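Isatin hydrolase (Ralstonia solanacearum, PDB 5NMP) hydrolyses isatin to isatinate with a manganese ion in its active site, and belongs to the cyclase family, which probably includes arylformamidases. Local coordinates at residues D27-L32 against T77-D82; F71-H76 against G255-V260; W147-T152 against Q228-L233. All coordinates share one frame; numbering follows the deposited sequence.

Overall arrangement
Contacts 1 and 2 share the manganese ion: contact 1 supplies H80 and D82, contact 2 supplies H76, and their centres lie about 7 Å apart. Both reach the same mixed sheet, in which strands 80-82 and 255-257 are neighbours, and both touch the second subunit. A salt bridge joins them away from the metal, D27 OD2 to R259 NH2 at 2.8 Å. Contact 3 reaches the same sheet through strand 147-151, its centre about 11 Å from that of contact 1 and about 17 Å from that of contact 2. N232 ND2 of contact 3 probably hydrogen-bonds D27 O of contact 1 (2.8 Å), and the side chain of L230 lies about 11 Å from the manganese.

Contact 1 of 3, residues D27-L32 against T77-D82; sequences DLTQTL and TGTHFD. With MN (manganese (II) ion), chain K.
T29 and T79 bring the irregular chain of D27-L32 beside the turn that leads into strand 80-82, their CA atoms 5.7 Å apart. T79 OG1 accepts a nearly straight bond from Q30 N (2.8 Å, 165°) and also bonds C229 O, so two backbone groups grip one buried hydroxyl. With chi1 at -54°, OG1 stands beside its own backbone N and CG2 lies anti to it, against T29. There the methyl CG2 of T29 rests on T79 CB at 3.6 Å. A water links the backbones a second time, donating to Q30 O (2.9 Å) and accepting from T79 N (3.1 Å). Further along, L32 CD2 meets T77 CG2 at 4.0 Å, the two side chains crossing at about a right angle. D27 OD1 closes an Asx turn by accepting from T29 N, met from above the carboxylate plane. T77-D82 carries most of the HxGTHxDxP signature of the cyclase family. Within it H80 ND1 donates to G78 O (2.8 Å), while H80 NE2 binds the manganese at 2.2 Å, as does D82 OD1. The G78 carbonyl is therefore a second-shell group that helps fix the rotation of a metal-binding imidazole, on a turn that T79 ties to the neighbouring loop.

Contact 2 of 3, residues F71-H76 against G255-V260; sequences FSCGEH and GSPLRV. With MN (manganese (II) ion), chain K.
E75 lays its aliphatic part over the carbonyl of G255, with CB 3.2 Å and CG 3.4 Å from G255 O. CG stands beside the backbone N (chi1 -64°) and the chain runs on extended along the glycine, its carboxylate ending in two further bonds: OE1 with S254 OG, and OE2 with N69 ND2 of the second subunit. The backbone carbonyl of E75 faces S256 and P257, with O 3.2 Å from P257 CD; it bonds neither of their nitrogens, S256 N being poorly angled and P257 N having no hydrogen. Strand 255-257 is an outermost strand of the mixed sheet within this chain, beside strand 80-82, whereas strand 66-74 belongs to a separate antiparallel pair that the second subunit extends through F71-G74. The directions of 73-76, the strand's end and the loop after it, and of 255-257 differ by 122°, and no hydrogen bond joins the segments. The P257 ring also packs at the end of strand 66-74: CD lies 3.7 Å from G74 O, and CG approaches C73 SG at 4.5 Å. The CB of H76 points away from 255-260, but its ring comes nearer, with NE2 4.3 Å from G255 N. S254 OG hydrogen-bonds H76 NE2, and H76 ND1 binds the manganese at 2.1 Å.

Contact 3 of 3, residues W147-T152 against Q228-L233; sequences WVLFRT and QCLKNL
F150, whose carbonyl oxygen touches L233 CD1 at 3.9 Å, carries its ring to the other side of the strand, where the methyl CG2 of T152 sits over the centre of one face, 3.6 Å above its plane. F194 of the adjacent strand also touches this side chain. The other large flat group, the indole of W147, meets H192 edge-to-face and packs against Y225 and L227 of strand 225-228. Strand 147-151 lies inside the mixed sheet, parallel to strands 107-114 and 193-195 on either side, and Q228-L233 is the start of the connection that leaves strand 225-228 for strand 239-244. The two segments share no hydrogen bond and meet by van der Waals packing, with L149, L230 and L233 at its centre. L149 points across the contact, CG standing beside its backbone N (chi1 -58°), and its two methyls divide the work: CD2 reaches L230 CD1 at 3.9 Å, and CD1 reaches L233 CD2 at the same separation. Both leucines cross L149 at about a right angle, tip to tip through their methyls. A110 of strand 107-114 also packs against L149, which is buried. Q228, at the head of the second segment, is a manganese ligand seen in a structure of this protein but does not bind the ion here. At the far end R151 slides past L233 in the opposite direction, CG anti to the backbone N (chi1 177°) and the chain extended from there to NE, which carries the guanidinium past the leucine to D153, the salt-bridge partner of NE. The part of R151 that L233 meets is its CA and the first carbons of the side chain: L233 CD1 lies 3.8 Å from R151 CA, and L233 CB 3.9 Å from R151 CG.

Contact 1 of 3, residues D27-L32 against T77-D82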
# COMPACT_ATOMS: atom_id res chain seq x y z
N ASP A 27 7.45 6.13 -8.46
CA ASP A 27 7.64 5.19 -7.37
C ASP A 27 8.68 5.73 -6.39
O ASP A 27 9.85 5.91 -6.74
CB ASP A 27 8.08 3.82 -7.91
CG ASP A 27 7.92 2.70 -6.89
OD1 ASP A 27 7.58 2.99 -5.72
OD2 ASP A 27 8.14 1.53 -7.27
N LEU A 28 8.25 6.00 -5.16
CA LEU A 28 9.14 6.56 -4.14
C LEU A 28 9.62 5.50 -3.16
O LEU A 28 10.15 5.82 -2.10
CB LEU A 28 8.45 7.69 -3.38
CG LEU A 28 7.81 8.79 -4.23
CD1 LEU A 28 7.25 9.89 -3.34
CD2 LEU A 28 8.81 9.35 -5.23
N THR A 29 9.43 4.24 -3.52
CA THR A 29 9.66 3.14 -2.60
C THR A 29 10.97 2.38 -2.88
O THR A 29 11.30 2.11 -4.04
CB THR A 29 8.48 2.15 -2.64
OG1 THR A 29 7.25 2.87 -2.50
CG2 THR A 29 8.58 1.13 -1.51
N GLN A 30 11.71 2.07 -1.82
CA GLN A 30 12.88 1.21 -1.92
C GLN A 30 12.45 -0.25 -2.02
O GLN A 30 11.33 -0.60 -1.64
CB GLN A 30 13.80 1.40 -0.71
CG GLN A 30 14.44 2.78 -0.59
CD GLN A 30 15.76 2.88 -1.34
OE1 GLN A 30 16.04 2.08 -2.24
NE2 GLN A 30 16.58 3.85 -0.96
N THR A 31 13.34 -1.11 -2.51
CA THR A 31 13.02 -2.53 -2.66
C THR A 31 13.27 -3.32 -1.37
O THR A 31 14.38 -3.32 -0.84
CB THR A 31 13.83 -3.16 -3.80
OG1 THR A 31 13.37 -2.64 -5.06
CG2 THR A 31 13.66 -4.67 -3.81
N LEU A 32 12.23 -3.99 -0.89
CA LEU A 32 12.34 -4.88 0.27
C LEU A 32 13.15 -6.13 -0.06
O LEU A 32 12.72 -6.98 -0.83
CB LEU A 32 10.95 -5.29 0.75
CG LEU A 32 10.10 -4.23 1.46
CD1 LEU A 32 8.65 -4.68 1.50
CD2 LEU A 32 10.63 -3.99 2.87
N THR A 77 10.28 -1.34 8.69
CA THR A 77 11.26 -1.93 7.80
C THR A 77 11.20 -1.26 6.44
O THR A 77 10.12 -1.13 5.86
CB THR A 77 11.03 -3.45 7.64
OG1 THR A 77 11.21 -4.10 8.90
CG2 THR A 77 11.99 -4.05 6.62
N GLY A 78 12.35 -0.82 5.93
CA GLY A 78 12.42 -0.20 4.62
C GLY A 78 11.58 1.06 4.48
O GLY A 78 11.40 1.81 5.43
N THR A 79 11.07 1.29 3.27
CA THR A 79 10.14 2.38 3.05
C THR A 79 8.88 2.14 3.86
O THR A 79 8.06 1.28 3.50
CB THR A 79 9.77 2.52 1.56
OG1 THR A 79 10.96 2.63 0.78
CG2 THR A 79 8.91 3.75 1.33
N HIS A 80 8.71 2.87 4.96
CA HIS A 80 7.57 2.63 5.83
C HIS A 80 6.91 3.89 6.37
O HIS A 80 7.39 5.01 6.17
CB HIS A 80 7.97 1.72 6.99
CG HIS A 80 8.86 2.37 7.99
ND1 HIS A 80 10.23 2.24 7.97
CD2 HIS A 80 8.58 3.15 9.07
CE1 HIS A 80 10.76 2.91 8.99
NE2 HIS A 80 9.77 3.47 9.66
N PHE A 81 5.80 3.68 7.07
CA PHE A 81 4.91 4.73 7.55
C PHE A 81 4.91 4.74 9.07
O PHE A 81 4.81 3.69 9.70
CB PHE A 81 3.50 4.48 6.98
CG PHE A 81 2.44 5.43 7.47
CD1 PHE A 81 2.07 6.53 6.71
CD2 PHE A 81 1.77 5.20 8.67
CE1 PHE A 81 1.09 7.40 7.15
CE2 PHE A 81 0.79 6.07 9.11
CZ PHE A 81 0.44 7.17 8.35
N ASP A 82 5.02 5.92 9.68
CA ASP A 82 4.97 6.04 11.13
C ASP A 82 3.62 6.57 11.60
O ASP A 82 3.24 7.69 11.27
CB ASP A 82 6.08 6.96 11.65
CG ASP A 82 7.47 6.35 11.52
OD1 ASP A 82 7.64 5.14 11.77
OD2 ASP A 82 8.41 7.10 11.17
MN MN K . 9.59 4.22 11.72
O HOH W 1 11.41 -0.99 1.23

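Contact 2 of 3, residues F71-H76 against G255-V260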
# COMPACT_ATOMS: atom_id res chain seq x y z
N PHE A 71 7.31 -14.24 4.16
CA PHE A 71 8.29 -13.26 4.60
C PHE A 71 8.07 -12.79 6.04
O PHE A 71 6.99 -12.97 6.61
CB PHE A 71 8.31 -12.04 3.66
CG PHE A 71 7.07 -11.18 3.73
CD1 PHE A 71 7.06 -10.03 4.50
CD2 PHE A 71 5.93 -11.51 3.01
CE1 PHE A 71 5.93 -9.22 4.56
CE2 PHE A 71 4.80 -10.72 3.06
CZ PHE A 71 4.80 -9.57 3.84
N SER A 72 9.11 -12.21 6.61
CA SER A 72 9.05 -11.66 7.96
C SER A 72 9.89 -10.39 8.03
O SER A 72 10.93 -10.29 7.39
CB SER A 72 9.53 -12.68 8.99
OG SER A 72 10.84 -13.14 8.69
N CYS A 73 9.40 -9.43 8.80
CA CYS A 73 10.11 -8.17 9.01
C CYS A 73 9.47 -7.41 10.16
O CYS A 73 8.73 -7.98 10.96
CB CYS A 73 10.11 -7.32 7.74
SG CYS A 73 8.47 -6.84 7.15
N GLY A 74 9.76 -6.12 10.25
CA GLY A 74 9.17 -5.28 11.28
C GLY A 74 8.23 -4.27 10.67
O GLY A 74 8.26 -4.03 9.46
N GLU A 75 7.38 -3.68 11.50
CA GLU A 75 6.52 -2.59 11.06
C GLU A 75 7.36 -1.45 10.48
O GLU A 75 6.94 -0.77 9.55
CB GLU A 75 5.67 -2.06 12.22
CG GLU A 75 4.69 -3.07 12.78
CD GLU A 75 4.00 -2.57 14.04
OE1 GLU A 75 4.61 -1.76 14.78
OE2 GLU A 75 2.85 -2.97 14.30
N HIS A 76 8.55 -1.26 11.04
CA HIS A 76 9.42 -0.17 10.62
C HIS A 76 10.61 -0.70 9.81
O HIS A 76 11.77 -0.52 10.18
CB HIS A 76 9.90 0.61 11.85
CG HIS A 76 8.78 1.25 12.61
ND1 HIS A 76 8.52 2.61 12.55
CD2 HIS A 76 7.84 0.72 13.42
CE1 HIS A 76 7.47 2.89 13.31
NE2 HIS A 76 7.04 1.76 13.85
N GLY A 255 2.92 1.15 12.73
CA GLY A 255 3.34 1.58 11.41
C GLY A 255 3.40 0.37 10.51
O GLY A 255 3.10 -0.74 10.95
N SER A 256 3.79 0.56 9.26
CA SER A 256 4.00 -0.58 8.36
C SER A 256 4.80 -0.16 7.14
O SER A 256 4.79 1.00 6.75
CB SER A 256 2.66 -1.19 7.92
OG SER A 256 2.13 -0.51 6.79
N PRO A 257 5.51 -1.12 6.53
CA PRO A 257 6.06 -0.85 5.21
C PRO A 257 4.92 -0.63 4.23
O PRO A 257 3.83 -1.16 4.44
CB PRO A 257 6.86 -2.11 4.88
CG PRO A 257 6.33 -3.16 5.80
CD PRO A 257 5.89 -2.45 7.04
N LEU A 258 5.15 0.16 3.19
CA LEU A 258 4.10 0.46 2.24
C LEU A 258 4.66 0.87 0.89
O LEU A 258 5.85 1.17 0.77
CB LEU A 258 3.18 1.56 2.78
CG LEU A 258 3.63 3.02 2.68
CD1 LEU A 258 2.51 3.96 3.11
CD2 LEU A 258 4.88 3.28 3.51
N ARG A 259 3.80 0.89 -0.12
CA ARG A 259 4.18 1.33 -1.45
C ARG A 259 3.82 2.80 -1.61
O ARG A 259 2.66 3.14 -1.84
CB ARG A 259 3.48 0.49 -2.52
CG ARG A 259 4.10 0.59 -3.90
CD ARG A 259 5.53 0.08 -3.88
NE ARG A 259 6.13 0.10 -5.21
CZ ARG A 259 6.20 -0.96 -6.01
NH1 ARG A 259 5.70 -2.12 -5.62
NH2 ARG A 259 6.77 -0.86 -7.20
N VAL A 260 4.81 3.68 -1.48
CA VAL A 260 4.57 5.11 -1.61
C VAL A 260 4.65 5.55 -3.07
O VAL A 260 5.66 5.32 -3.74
CB VAL A 260 5.59 5.93 -0.79
CG1 VAL A 260 5.28 7.42 -0.92
CG2 VAL A 260 5.56 5.50 0.66
MN MN K . 9.59 4.22 11.72

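Contact 3 of 3, residues W147-T152 against Q228-L233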
# COMPACT_ATOMS: atom_id res chain seq x y z
N TRP A 147 2.23 16.89 2.95
CA TRP A 147 3.49 16.28 3.35
C TRP A 147 4.64 17.26 3.14
O TRP A 147 4.64 18.02 2.17
CB TRP A 147 3.78 15.00 2.56
CG TRP A 147 2.98 13.81 2.94
CD1 TRP A 147 1.89 13.31 2.30
CD2 TRP A 147 3.23 12.93 4.05
NE1 TRP A 147 1.43 12.18 2.94
CE2 TRP A 147 2.24 11.93 4.02
CE3 TRP A 147 4.19 12.89 5.06
CZ2 TRP A 147 2.18 10.91 4.97
CZ3 TRP A 147 4.13 11.88 6.00
CH2 TRP A 147 3.13 10.90 5.95
N VAL A 148 5.61 17.23 4.03
CA VAL A 148 6.87 17.91 3.80
C VAL A 148 7.94 16.86 3.54
O VAL A 148 8.40 16.18 4.46
CB VAL A 148 7.27 18.80 4.99
CG1 VAL A 148 8.63 19.45 4.73
CG2 VAL A 148 6.22 19.86 5.23
N LEU A 149 8.33 16.72 2.27
CA LEU A 149 9.32 15.71 1.89
C LEU A 149 10.72 16.31 1.88
O LEU A 149 11.03 17.20 1.08
CB LEU A 149 8.97 15.11 0.53
CG LEU A 149 7.59 14.45 0.46
CD1 LEU A 149 7.37 13.75 -0.87
CD2 LEU A 149 7.39 13.47 1.62
N PHE A 150 11.56 15.82 2.78
CA PHE A 150 12.93 16.30 2.96
C PHE A 150 13.89 15.56 2.03
O PHE A 150 14.35 14.47 2.34
CB PHE A 150 13.35 16.11 4.43
CG PHE A 150 14.64 16.77 4.80
CD1 PHE A 150 15.14 17.84 4.06
CD2 PHE A 150 15.36 16.33 5.90
CE1 PHE A 150 16.33 18.45 4.41
CE2 PHE A 150 16.56 16.93 6.25
CZ PHE A 150 17.04 17.99 5.51
N ARG A 151 14.20 16.17 0.88
CA ARG A 151 15.12 15.55 -0.07
C ARG A 151 16.58 15.79 0.30
O ARG A 151 17.02 16.93 0.45
CB ARG A 151 14.88 16.09 -1.49
CG ARG A 151 15.87 15.52 -2.48
CD ARG A 151 15.84 16.22 -3.82
NE ARG A 151 16.95 15.77 -4.65
CZ ARG A 151 17.38 16.41 -5.73
NH1 ARG A 151 16.80 17.54 -6.12
NH2 ARG A 151 18.41 15.92 -6.42
N THR A 152 17.33 14.70 0.44
CA THR A 152 18.73 14.77 0.85
C THR A 152 19.65 13.93 -0.03
O THR A 152 20.86 13.92 0.17
CB THR A 152 18.89 14.29 2.30
OG1 THR A 152 18.36 12.97 2.43
CG2 THR A 152 18.16 15.22 3.26
N GLN A 228 9.57 7.18 5.90
CA GLN A 228 11.00 6.93 5.95
C GLN A 228 11.49 6.09 4.76
O GLN A 228 10.71 5.35 4.16
CB GLN A 228 11.36 6.23 7.26
CG GLN A 228 11.01 7.06 8.50
CD GLN A 228 11.35 6.37 9.80
OE1 GLN A 228 12.11 5.41 9.82
NE2 GLN A 228 10.79 6.87 10.90
N CYS A 229 12.77 6.25 4.44
CA CYS A 229 13.42 5.51 3.36
C CYS A 229 12.76 5.74 2.01
O CYS A 229 12.53 4.79 1.24
CB CYS A 229 13.45 4.01 3.68
SG CYS A 229 14.49 3.60 5.10
N LEU A 230 12.47 7.00 1.71
CA LEU A 230 11.92 7.36 0.41
C LEU A 230 13.04 7.52 -0.61
O LEU A 230 14.18 7.81 -0.26
CB LEU A 230 11.12 8.66 0.51
CG LEU A 230 9.85 8.67 1.37
CD1 LEU A 230 9.28 10.07 1.45
CD2 LEU A 230 8.81 7.70 0.82
N LYS A 231 12.71 7.33 -1.88
CA LYS A 231 13.65 7.55 -2.96
C LYS A 231 12.98 8.27 -4.13
O LYS A 231 11.76 8.46 -4.12
CB LYS A 231 14.26 6.23 -3.44
CG LYS A 231 13.24 5.25 -3.98
CD LYS A 231 13.91 4.00 -4.52
CE LYS A 231 14.71 4.30 -5.78
NZ LYS A 231 15.27 3.05 -6.37
N ASN A 232 13.79 8.67 -5.11
CA ASN A 232 13.32 9.36 -6.31
C ASN A 232 12.64 10.70 -6.03
O ASN A 232 11.80 11.14 -6.81
CB ASN A 232 12.35 8.48 -7.10
CG ASN A 232 13.05 7.35 -7.82
OD1 ASN A 232 14.23 7.44 -8.15
ND2 ASN A 232 12.31 6.27 -8.07
N LEU A 233 13.02 11.35 -4.93
CA LEU A 233 12.47 12.67 -4.62
C LEU A 233 12.95 13.70 -5.63
O LEU A 233 12.31 14.73 -5.83
CB LEU A 233 12.85 13.10 -3.20
CG LEU A 233 12.19 12.31 -2.07
CD1 LEU A 233 12.53 12.91 -0.72
CD2 LEU A 233 10.68 12.23 -2.27